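Local atomic coordinates of proline iminopeptidase-related protein (Thermus thermophilus, PDB entry 2YYS), a protein that is of unknown function but belongs to the peptidase S33 family of alpha/beta hydrolases and may hydrolyse peptides. Residues D209-L214 and Y233-E238; N130-A135 and P148-N153; R248-A253 and P262-E267; D84-A89 and R114-A119. All coordinates share one frame; numbering follows the deposited sequence.

Interaction 1 of 4, residues D209-L214 and Y233-E238; sequences DYTPYL and YPYAEE
An Asx turn at Asp209 sets the hydroxyl of Thr211 against the phenol of Tyr235, joining the loop 209-214 to the segment that runs into helix 236-243. The bond across the contact is short: Tyr235 OH donates to Thr211 OG1 at 2.5 Å. The two side chains come from opposite directions. OG1 meets the tyrosine at the edge of the ring, near its plane. The methyl group takes part too, with Thr211 CG2 3.3 Å from Tyr235 OH.

Thr211 passes the chain on. Thr211 OG1 donates to Asp209 OD1 at 2.5 Å and uses the syn lone pair of that oxygen. The backbone Thr211 N also donates to Asp209 OD1, at 3.1 Å. It comes from above the carboxylate plane, 60° out of it. One carboxylate oxygen therefore holds both the hydroxyl and the backbone of the threonine. With chi1 at -56°, OG1 sits beside its own backbone N, and both donors can reach the same oxygen.

The phenol oxygen has a further hydrogen bond with Asn130 ND2. The Tyr235 ring also meets the indole of Trp133, with the planes at about 40°. A relay from phenol to threonine to aspartate thus ties the start of the 209-214 loop to Tyr235, and its aspartate end has the form of a classic Asx turn.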
# COMPACT_ATOMS: atom_id res chain seq x y z
N ASP A 209 12.66 -7.15 6.82
CA ASP A 209 12.51 -6.00 7.69
C ASP A 209 13.17 -4.79 7.04
O ASP A 209 14.38 -4.63 7.11
CB ASP A 209 13.12 -6.27 9.06
CG ASP A 209 12.99 -5.10 10.00
OD1 ASP A 209 12.15 -4.21 9.73
OD2 ASP A 209 13.67 -4.99 11.03
N TYR A 210 12.35 -3.95 6.41
CA TYR A 210 12.82 -2.73 5.75
C TYR A 210 13.24 -1.61 6.72
O TYR A 210 13.80 -0.59 6.30
CB TYR A 210 11.71 -2.23 4.80
CG TYR A 210 12.16 -1.18 3.83
CD1 TYR A 210 13.00 -1.50 2.77
CD2 TYR A 210 11.80 0.16 3.99
CE1 TYR A 210 13.44 -0.53 1.87
CE2 TYR A 210 12.24 1.13 3.11
CZ TYR A 210 13.06 0.78 2.05
OH TYR A 210 13.50 1.74 1.17
N THR A 211 12.95 -1.78 8.02
CA THR A 211 13.22 -0.75 9.02
C THR A 211 14.59 -0.05 8.93
O THR A 211 14.63 1.18 9.00
CB THR A 211 13.07 -1.32 10.44
OG1 THR A 211 11.78 -1.89 10.61
CG2 THR A 211 13.13 -0.21 11.48
N PRO A 212 15.69 -0.79 8.80
CA PRO A 212 17.02 -0.14 8.81
C PRO A 212 17.26 0.82 7.65
O PRO A 212 18.13 1.67 7.74
CB PRO A 212 18.01 -1.32 8.74
CG PRO A 212 17.23 -2.54 9.05
CD PRO A 212 15.80 -2.25 8.63
N TYR A 213 16.49 0.69 6.58
CA TYR A 213 16.64 1.53 5.40
C TYR A 213 15.86 2.83 5.51
O TYR A 213 16.02 3.73 4.69
CB TYR A 213 16.28 0.72 4.14
CG TYR A 213 17.02 -0.61 4.11
CD1 TYR A 213 18.41 -0.66 4.00
CD2 TYR A 213 16.34 -1.83 4.26
CE1 TYR A 213 19.11 -1.89 4.00
CE2 TYR A 213 17.03 -3.06 4.26
CZ TYR A 213 18.42 -3.08 4.13
OH TYR A 213 19.11 -4.27 4.14
N LEU A 214 15.06 2.96 6.57
CA LEU A 214 14.34 4.20 6.86
C LEU A 214 15.25 5.27 7.48
O LEU A 214 15.77 5.09 8.58
CB LEU A 214 13.19 3.93 7.82
CG LEU A 214 12.18 2.85 7.45
CD1 LEU A 214 11.27 2.61 8.65
CD2 LEU A 214 11.40 3.25 6.21
N TYR A 233 -0.13 -0.65 13.14
CA TYR A 233 0.05 0.14 14.37
C TYR A 233 0.21 -0.80 15.56
O TYR A 233 -0.51 -1.80 15.65
CB TYR A 233 -1.15 1.09 14.59
CG TYR A 233 -0.86 2.14 15.64
CD1 TYR A 233 -0.11 3.26 15.32
CD2 TYR A 233 -1.27 1.98 16.96
CE1 TYR A 233 0.22 4.20 16.29
CE2 TYR A 233 -0.96 2.93 17.93
CZ TYR A 233 -0.21 4.03 17.59
OH TYR A 233 0.13 4.97 18.52
N PRO A 234 1.10 -0.51 16.52
CA PRO A 234 1.90 0.72 16.61
C PRO A 234 3.25 0.78 15.88
O PRO A 234 3.95 1.77 16.08
CB PRO A 234 2.16 0.84 18.12
CG PRO A 234 2.20 -0.58 18.61
CD PRO A 234 1.32 -1.38 17.69
N TYR A 235 3.61 -0.21 15.07
CA TYR A 235 4.91 -0.15 14.40
C TYR A 235 5.06 1.08 13.49
O TYR A 235 6.17 1.55 13.28
CB TYR A 235 5.21 -1.43 13.61
CG TYR A 235 6.69 -1.60 13.43
CD1 TYR A 235 7.46 -2.20 14.41
CD2 TYR A 235 7.33 -1.13 12.29
CE1 TYR A 235 8.84 -2.33 14.26
CE2 TYR A 235 8.68 -1.25 12.13
CZ TYR A 235 9.44 -1.85 13.11
OH TYR A 235 10.79 -1.96 12.93
N ALA A 236 3.95 1.61 12.99
CA ALA A 236 3.97 2.79 12.14
C ALA A 236 4.58 4.00 12.84
O ALA A 236 5.05 4.91 12.18
CB ALA A 236 2.55 3.12 11.63
N GLU A 237 4.57 4.02 14.18
CA GLU A 237 5.28 5.05 14.94
C GLU A 237 6.78 5.03 14.65
O GLU A 237 7.40 6.09 14.54
CB GLU A 237 5.10 4.88 16.46
CG GLU A 237 3.67 4.98 16.96
CD GLU A 237 3.20 6.40 17.19
OE1 GLU A 237 3.91 7.34 16.77
OE2 GLU A 237 2.10 6.57 17.77
N GLU A 238 7.37 3.83 14.59
CA GLU A 238 8.78 3.66 14.21
C GLU A 238 9.05 4.20 12.81
O GLU A 238 10.04 4.89 12.59
CB GLU A 238 9.22 2.17 14.27
CG GLU A 238 9.40 1.58 15.67
CD GLU A 238 10.49 2.26 16.48
OE1 GLU A 238 11.40 2.88 15.89
OE2 GLU A 238 10.44 2.18 17.72

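Interaction 2 of 4, residues N130-A135 and P148-N153; sequences NFPWLA and PDPEEN
Pro132 and Pro150 meet where the first turns of helices 131-141 and 150-160 pack together. The two rings lie side by side and point the same way. Pro132 CB is 3.9 Å from Pro150 CB, and the ring tips follow, with Pro132 CG 4.1 Å from Pro150 CG. The backbone is close as well: Pro150 CB approaches Pro132 CA at 3.7 Å.

One turn further along, Ala135 continues the seam. Its methyl carbon, Ala135 CB, rests 3.4 Å from Pro150 O. On the other helix, Asn153 CB lies 3.7 Å from Ala135 O. No hydrogen bond crosses between the segments. The backbones come closest at the prolines, where Pro132 CA and Pro150 CA are 4.9 Å apart.

Each helix start is held by a cap. Asn130 is the N-cap of the first helix, and its OD1 accepts from Trp133 N at 3.0 Å. That donor stands well above the amide carbonyl plane. Asp149 is the N-cap of the second helix, and its OD1 takes weak bonds from the backbone N atoms of Glu151 and Glu152. Proline suits such a first turn, where its missing N-H costs no helical bond.

Further out, the Phe131 ring meets Trp206 edge-to-face, and Glu151 forms a salt bridge with Arg207. Both helices belong to the helical insertion between strands 119-125 and 221-226, the place where alpha/beta hydrolases of this family commonly carry their cap.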
# COMPACT_ATOMS: atom_id res chain seq x y z
N ASN A 130 7.93 -4.03 8.32
CA ASN A 130 8.60 -5.04 9.12
C ASN A 130 7.75 -6.29 9.15
O ASN A 130 6.80 -6.39 9.93
CB ASN A 130 8.86 -4.52 10.55
CG ASN A 130 9.74 -5.47 11.36
OD1 ASN A 130 9.82 -6.65 11.06
ND2 ASN A 130 10.40 -4.96 12.40
N PHE A 131 8.07 -7.24 8.28
CA PHE A 131 7.30 -8.47 8.17
C PHE A 131 7.51 -9.44 9.33
O PHE A 131 6.55 -10.07 9.76
CB PHE A 131 7.51 -9.13 6.81
CG PHE A 131 6.70 -8.50 5.72
CD1 PHE A 131 5.44 -9.01 5.39
CD2 PHE A 131 7.16 -7.37 5.06
CE1 PHE A 131 4.67 -8.41 4.41
CE2 PHE A 131 6.38 -6.76 4.08
CZ PHE A 131 5.14 -7.29 3.75
N PRO A 132 8.73 -9.60 9.84
CA PRO A 132 8.89 -10.35 11.10
C PRO A 132 7.99 -9.84 12.21
O PRO A 132 7.46 -10.64 12.95
CB PRO A 132 10.37 -10.16 11.44
CG PRO A 132 11.03 -10.06 10.09
CD PRO A 132 10.03 -9.22 9.28
N TRP A 133 7.83 -8.52 12.33
CA TRP A 133 6.93 -7.94 13.33
C TRP A 133 5.48 -8.36 13.06
O TRP A 133 4.76 -8.77 13.97
CB TRP A 133 7.04 -6.41 13.34
CG TRP A 133 6.10 -5.74 14.29
CD1 TRP A 133 6.27 -5.58 15.64
CD2 TRP A 133 4.82 -5.17 13.97
NE1 TRP A 133 5.19 -4.93 16.18
CE2 TRP A 133 4.28 -4.67 15.18
CE3 TRP A 133 4.09 -5.01 12.79
CZ2 TRP A 133 3.04 -4.03 15.24
CZ3 TRP A 133 2.85 -4.38 12.84
CH2 TRP A 133 2.33 -3.90 14.07
N LEU A 134 5.05 -8.27 11.81
CA LEU A 134 3.69 -8.68 11.43
C LEU A 134 3.44 -10.15 11.72
O LEU A 134 2.35 -10.52 12.15
CB LEU A 134 3.43 -8.38 9.95
CG LEU A 134 2.05 -8.69 9.37
CD1 LEU A 134 0.93 -8.09 10.22
CD2 LEU A 134 1.94 -8.18 7.94
N ALA A 135 4.46 -10.98 11.50
CA ALA A 135 4.35 -12.41 11.75
C ALA A 135 4.20 -12.69 13.25
O ALA A 135 3.43 -13.54 13.66
CB ALA A 135 5.56 -13.15 11.18
N PRO A 148 11.47 -16.66 17.56
CA PRO A 148 12.46 -15.82 16.86
C PRO A 148 12.36 -15.89 15.33
O PRO A 148 12.65 -14.91 14.66
CB PRO A 148 13.81 -16.37 17.35
CG PRO A 148 13.51 -17.14 18.60
CD PRO A 148 12.12 -17.69 18.40
N ASP A 149 11.93 -17.03 14.78
CA ASP A 149 11.89 -17.22 13.33
C ASP A 149 10.52 -16.78 12.77
O ASP A 149 9.50 -17.37 13.10
CB ASP A 149 12.18 -18.68 13.01
CG ASP A 149 12.26 -18.95 11.53
OD1 ASP A 149 11.50 -18.35 10.74
OD2 ASP A 149 13.04 -19.78 11.04
N PRO A 150 10.50 -15.74 11.93
CA PRO A 150 9.22 -15.19 11.44
C PRO A 150 8.40 -16.12 10.56
O PRO A 150 7.18 -16.09 10.65
CB PRO A 150 9.66 -13.94 10.67
CG PRO A 150 11.10 -14.14 10.34
CD PRO A 150 11.66 -15.01 11.40
N GLU A 151 9.04 -16.93 9.72
CA GLU A 151 8.32 -17.87 8.87
C GLU A 151 7.70 -19.00 9.69
O GLU A 151 6.64 -19.50 9.33
CB GLU A 151 9.23 -18.40 7.75
CG GLU A 151 9.67 -17.28 6.80
CD GLU A 151 10.62 -17.73 5.70
OE1 GLU A 151 11.75 -18.15 6.00
OE2 GLU A 151 10.24 -17.61 4.52
N GLU A 152 8.35 -19.37 10.79
CA GLU A 152 7.78 -20.32 11.76
C GLU A 152 6.59 -19.71 12.52
O GLU A 152 5.64 -20.41 12.84
CB GLU A 152 8.86 -20.79 12.76
CG GLU A 152 9.02 -22.31 12.90
CD GLU A 152 9.67 -22.73 14.23
OE1 GLU A 152 10.61 -22.03 14.69
OE2 GLU A 152 9.23 -23.76 14.81
N ASN A 153 6.65 -18.42 12.81
CA ASN A 153 5.51 -17.76 13.45
C ASN A 153 4.29 -17.83 12.55
O ASN A 153 3.20 -18.14 13.01
CB ASN A 153 5.83 -16.30 13.78
CG ASN A 153 6.58 -16.17 15.07
OD1 ASN A 153 7.39 -15.27 15.24
ND2 ASN A 153 6.31 -17.07 16.00

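Interaction 3 of 4, residues R248-A253 and P262-E267; sequences RVLPEA and PEAFEE
Leu250, at the end of strand 247-250, packs against Ala264 and Phe265 in the first turn of helix 262-274. The segment begins with Arg248, whose NE forms a salt bridge with Glu271 further along that helix. Val249 follows and takes its contacts elsewhere, on Val225 and Tyr233.

Leu250 then carries the contact, with its two methyl groups doing different work. Leu250 CD1 comes up against the helix backbone, 3.6 Å from Phe265 CA. Leu250 CD1 also lies 3.8 Å from Phe265 CB. The same methyl sits at the edge of the Phe265 ring, near its plane. Leu250 CD2 turns to the alanine and stands 4.3 Å from Ala264 CB. With chi1 at -52°, CG lies opposite the carbonyl carbon and the branch extends to the helix. The contact is mainly apolar, without a hydrogen bond, and largely buried.

Pro251 and Glu252 occupy the corners of a type II beta turn from Leu250 to Ala253. This turn carries the chain away from the strand. Glu252 is tied by a salt bridge to Arg228.

Strand 247-250 is the outermost strand at its end of the sheet, and Arg248 and Leu250 hydrogen-bond to its parallel neighbour 221-226 and the residue just after it. Helix 262-274 packs on one face of the sheet here, against strands 247-250 and 221-226, where Phe265 touches Leu224. Helix 257-260 packs in beside them, with Leu257 touching both Leu250 and Phe265.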
# COMPACT_ATOMS: atom_id res chain seq x y z
N ARG A 248 -0.47 10.65 11.70
CA ARG A 248 -1.82 10.83 12.23
C ARG A 248 -2.40 9.45 12.46
O ARG A 248 -2.45 8.63 11.54
CB ARG A 248 -2.70 11.60 11.25
CG ARG A 248 -2.21 13.01 10.91
CD ARG A 248 -2.24 13.97 12.09
NE ARG A 248 -1.62 15.26 11.76
CZ ARG A 248 -0.38 15.65 12.10
NH1 ARG A 248 0.44 14.86 12.78
NH2 ARG A 248 0.04 16.86 11.73
N VAL A 249 -2.81 9.20 13.70
CA VAL A 249 -3.37 7.93 14.15
C VAL A 249 -4.87 8.14 14.38
O VAL A 249 -5.26 8.91 15.25
CB VAL A 249 -2.68 7.46 15.45
CG1 VAL A 249 -3.15 6.09 15.85
CG2 VAL A 249 -1.15 7.47 15.28
N LEU A 250 -5.71 7.48 13.59
CA LEU A 250 -7.16 7.69 13.66
C LEU A 250 -7.75 6.74 14.68
O LEU A 250 -7.60 5.53 14.54
CB LEU A 250 -7.83 7.47 12.30
CG LEU A 250 -7.26 8.23 11.10
CD1 LEU A 250 -8.20 8.15 9.90
CD2 LEU A 250 -6.96 9.67 11.44
N PRO A 251 -8.42 7.27 15.71
CA PRO A 251 -9.09 6.41 16.70
C PRO A 251 -10.09 5.48 16.04
O PRO A 251 -10.71 5.85 15.03
CB PRO A 251 -9.84 7.39 17.61
CG PRO A 251 -9.30 8.75 17.32
CD PRO A 251 -8.61 8.70 15.98
N GLU A 252 -10.21 4.27 16.58
CA GLU A 252 -11.25 3.32 16.18
C GLU A 252 -11.20 2.91 14.71
O GLU A 252 -12.22 2.54 14.15
CB GLU A 252 -12.64 3.89 16.51
CG GLU A 252 -12.84 4.30 17.97
CD GLU A 252 -12.58 3.15 18.94
OE1 GLU A 252 -12.81 1.98 18.58
OE2 GLU A 252 -12.14 3.43 20.08
N ALA A 253 -10.02 3.00 14.09
CA ALA A 253 -9.91 2.68 12.67
C ALA A 253 -8.92 1.55 12.50
O ALA A 253 -7.93 1.44 13.24
CB ALA A 253 -9.50 3.89 11.89
N PRO A 262 -14.59 7.66 8.28
CA PRO A 262 -14.60 8.48 7.07
C PRO A 262 -14.28 9.94 7.32
O PRO A 262 -13.53 10.53 6.56
CB PRO A 262 -16.03 8.34 6.52
CG PRO A 262 -16.73 7.31 7.34
CD PRO A 262 -15.88 6.99 8.54
N GLU A 263 -14.87 10.49 8.37
CA GLU A 263 -14.70 11.89 8.75
C GLU A 263 -13.28 12.23 9.22
O GLU A 263 -12.67 13.19 8.76
CB GLU A 263 -15.76 12.28 9.81
CG GLU A 263 -15.63 11.62 11.20
CD GLU A 263 -15.74 10.08 11.23
OE1 GLU A 263 -16.80 9.53 10.82
OE2 GLU A 263 -14.77 9.41 11.70
N ALA A 264 -12.76 11.43 10.14
CA ALA A 264 -11.41 11.64 10.64
C ALA A 264 -10.41 11.46 9.49
O ALA A 264 -9.42 12.17 9.42
CB ALA A 264 -11.10 10.69 11.78
N PHE A 265 -10.70 10.53 8.57
CA PHE A 265 -9.79 10.24 7.47
C PHE A 265 -9.75 11.42 6.51
O PHE A 265 -8.68 11.83 6.07
CB PHE A 265 -10.17 8.98 6.70
CG PHE A 265 -9.24 8.69 5.55
CD1 PHE A 265 -8.05 8.03 5.76
CD2 PHE A 265 -9.55 9.13 4.27
CE1 PHE A 265 -7.19 7.79 4.72
CE2 PHE A 265 -8.69 8.88 3.21
CZ PHE A 265 -7.50 8.21 3.44
N GLU A 266 -10.92 11.96 6.20
CA GLU A 266 -11.02 13.08 5.28
C GLU A 266 -10.16 14.23 5.77
O GLU A 266 -9.42 14.84 5.01
CB GLU A 266 -12.47 13.54 5.16
CG GLU A 266 -12.62 14.92 4.52
CD GLU A 266 -14.05 15.26 4.15
OE1 GLU A 266 -14.98 14.81 4.83
OE2 GLU A 266 -14.24 16.00 3.17
N GLU A 267 -10.28 14.54 7.06
CA GLU A 267 -9.51 15.61 7.67
C GLU A 267 -7.99 15.33 7.58
O GLU A 267 -7.23 16.19 7.16
CB GLU A 267 -9.95 15.82 9.13
CG GLU A 267 -9.04 16.68 9.99
CD GLU A 267 -9.56 16.82 11.42
OE1 GLU A 267 -9.74 15.79 12.13
OE2 GLU A 267 -9.79 17.97 11.85

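Interaction 4 of 4, residues D84-A89 and R114-A119; sequences DTLLLA and RRFPQA
Leu86 and Phe116 join helix 78-91 to the turn that closes a beta-alpha-beta crossover of the alpha/beta hydrolase fold. The crossover runs from strand 97-102 through helix 105-115 to the parallel strand 119-125. Leu86 has the largest surface buried here. It places its branch point over the face of the Phe116 ring, in a CH-pi contact. Leu86 CG is 3.5 Å from the centroid of the Phe116 ring and only 10° off the ring normal, so it stands almost over the centre.

The methyl groups spread over the same ring. Leu86 CD2 comes to 3.3 Å from Phe116 CD2, a tight approach for two carbons. Leu86 CD1 is looser, at 4.0 Å from Phe116 CG. The leucine chi1 of -91° is well off a staggered value, which may reflect the crowding against the ring.

Phe116 is the first residue to leave helical geometry after helix 105-115. It also opens a type I beta turn, in which Ala119 N donates to Phe116 O at 3.1 Å. This turn leads straight into strand 119-125. Phe116 CE2 lies over one face of the Arg115 guanidinium, toward its rim, and that guanidinium forms a salt bridge with Glu83, on the same helix as Leu86. Val112 and Phe97 also pack on Leu86, from helix 105-115 and strand 97-102.

Gln118, in the turn, adds a smaller contact from its amide end: Gln118 NE2 lies 4.2 Å from Leu86 CD1.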
# COMPACT_ATOMS: atom_id res chain seq x y z
N ASP A 84 8.83 -0.94 -12.34
CA ASP A 84 7.56 -0.88 -13.05
C ASP A 84 6.89 0.47 -12.86
O ASP A 84 6.29 1.00 -13.77
CB ASP A 84 6.59 -1.93 -12.50
CG ASP A 84 6.83 -3.31 -13.07
OD1 ASP A 84 7.69 -3.47 -13.97
OD2 ASP A 84 6.17 -4.28 -12.67
N THR A 85 6.98 1.02 -11.65
CA THR A 85 6.31 2.28 -11.37
C THR A 85 6.90 3.37 -12.26
O THR A 85 6.17 4.15 -12.87
CB THR A 85 6.44 2.63 -9.88
OG1 THR A 85 5.92 1.56 -9.08
CG2 THR A 85 5.56 3.82 -9.53
N LEU A 86 8.22 3.41 -12.36
CA LEU A 86 8.90 4.40 -13.20
C LEU A 86 8.65 4.15 -14.67
O LEU A 86 8.42 5.10 -15.41
CB LEU A 86 10.40 4.42 -12.94
CG LEU A 86 10.86 5.40 -11.87
CD1 LEU A 86 10.62 6.84 -12.31
CD2 LEU A 86 10.18 5.11 -10.51
N LEU A 87 8.68 2.89 -15.10
CA LEU A 87 8.40 2.57 -16.50
C LEU A 87 6.97 2.96 -16.87
O LEU A 87 6.71 3.46 -17.96
CB LEU A 87 8.67 1.08 -16.77
CG LEU A 87 10.15 0.69 -16.71
CD1 LEU A 87 10.33 -0.81 -16.74
CD2 LEU A 87 10.96 1.32 -17.87
N LEU A 88 6.04 2.78 -15.93
CA LEU A 88 4.66 3.16 -16.18
C LEU A 88 4.58 4.68 -16.34
O LEU A 88 3.92 5.18 -17.26
CB LEU A 88 3.74 2.69 -15.04
CG LEU A 88 2.27 3.10 -15.14
CD1 LEU A 88 1.66 2.65 -16.46
CD2 LEU A 88 1.45 2.56 -13.96
N ALA A 89 5.24 5.41 -15.45
CA ALA A 89 5.25 6.88 -15.51
C ALA A 89 5.78 7.37 -16.87
O ALA A 89 5.22 8.29 -17.46
CB ALA A 89 6.08 7.47 -14.38
N ARG A 114 13.64 6.54 -2.78
CA ARG A 114 15.07 6.44 -2.53
C ARG A 114 15.85 6.46 -3.84
O ARG A 114 16.88 7.13 -3.96
CB ARG A 114 15.38 5.18 -1.74
CG ARG A 114 16.83 5.09 -1.25
CD ARG A 114 17.16 3.81 -0.52
NE ARG A 114 17.01 2.63 -1.37
CZ ARG A 114 17.87 2.21 -2.30
NH1 ARG A 114 18.99 2.88 -2.56
NH2 ARG A 114 17.62 1.12 -2.99
N ARG A 115 15.35 5.73 -4.83
CA ARG A 115 16.06 5.55 -6.09
C ARG A 115 15.76 6.63 -7.12
O ARG A 115 16.52 6.82 -8.05
CB ARG A 115 15.75 4.18 -6.69
CG ARG A 115 16.21 3.04 -5.80
CD ARG A 115 15.82 1.67 -6.27
NE ARG A 115 16.24 1.46 -7.64
CZ ARG A 115 15.85 0.45 -8.40
NH1 ARG A 115 15.02 -0.48 -7.94
NH2 ARG A 115 16.31 0.36 -9.65
N PHE A 116 14.65 7.35 -6.97
CA PHE A 116 14.15 8.17 -8.08
C PHE A 116 13.75 9.59 -7.63
O PHE A 116 12.74 9.77 -6.97
CB PHE A 116 13.02 7.44 -8.81
CG PHE A 116 13.49 6.21 -9.54
CD1 PHE A 116 14.33 6.33 -10.65
CD2 PHE A 116 13.15 4.94 -9.09
CE1 PHE A 116 14.80 5.18 -11.32
CE2 PHE A 116 13.62 3.79 -9.76
CZ PHE A 116 14.44 3.92 -10.87
N PRO A 117 14.57 10.58 -8.00
CA PRO A 117 14.29 11.97 -7.63
C PRO A 117 13.04 12.54 -8.34
O PRO A 117 12.51 13.56 -7.91
CB PRO A 117 15.58 12.72 -8.01
CG PRO A 117 16.21 11.90 -9.06
CD PRO A 117 15.82 10.46 -8.77
N GLN A 118 12.57 11.84 -9.37
CA GLN A 118 11.29 12.14 -10.02
C GLN A 118 10.10 12.03 -9.07
O GLN A 118 9.09 12.69 -9.26
CB GLN A 118 11.04 11.18 -11.20
CG GLN A 118 12.03 11.29 -12.34
CD GLN A 118 13.14 10.26 -12.25
OE1 GLN A 118 13.64 9.97 -11.16
NE2 GLN A 118 13.53 9.71 -13.38
N ALA A 119 10.21 11.15 -8.07
CA ALA A 119 9.18 11.04 -7.04
C ALA A 119 9.30 12.20 -6.05
O ALA A 119 10.32 12.37 -5.41
CB ALA A 119 9.32 9.73 -6.33

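All four contacts lie in one alpha/beta hydrolase domain. Along the chain they come in the order 4, 2, 1, 3, each closing before the next opens. Interactions 1 and 2 are neighbours, with centres about 14 Å apart, and they touch through Asn130 and Trp133. Together they connect the helical insertion after strand 119-125 to the segment after strand 221-226. Interaction 3 lies about 21 Å from interaction 1 between centres, at the outermost strand 247-250, and Val249 packs on Tyr233. Interaction 4 touches none of the others. Its centre is about 22 Å from that of interaction 1, though their nearest atoms are about 4 Å apart. The contacts thus join the insertion, the sheet edge and the flanking helices.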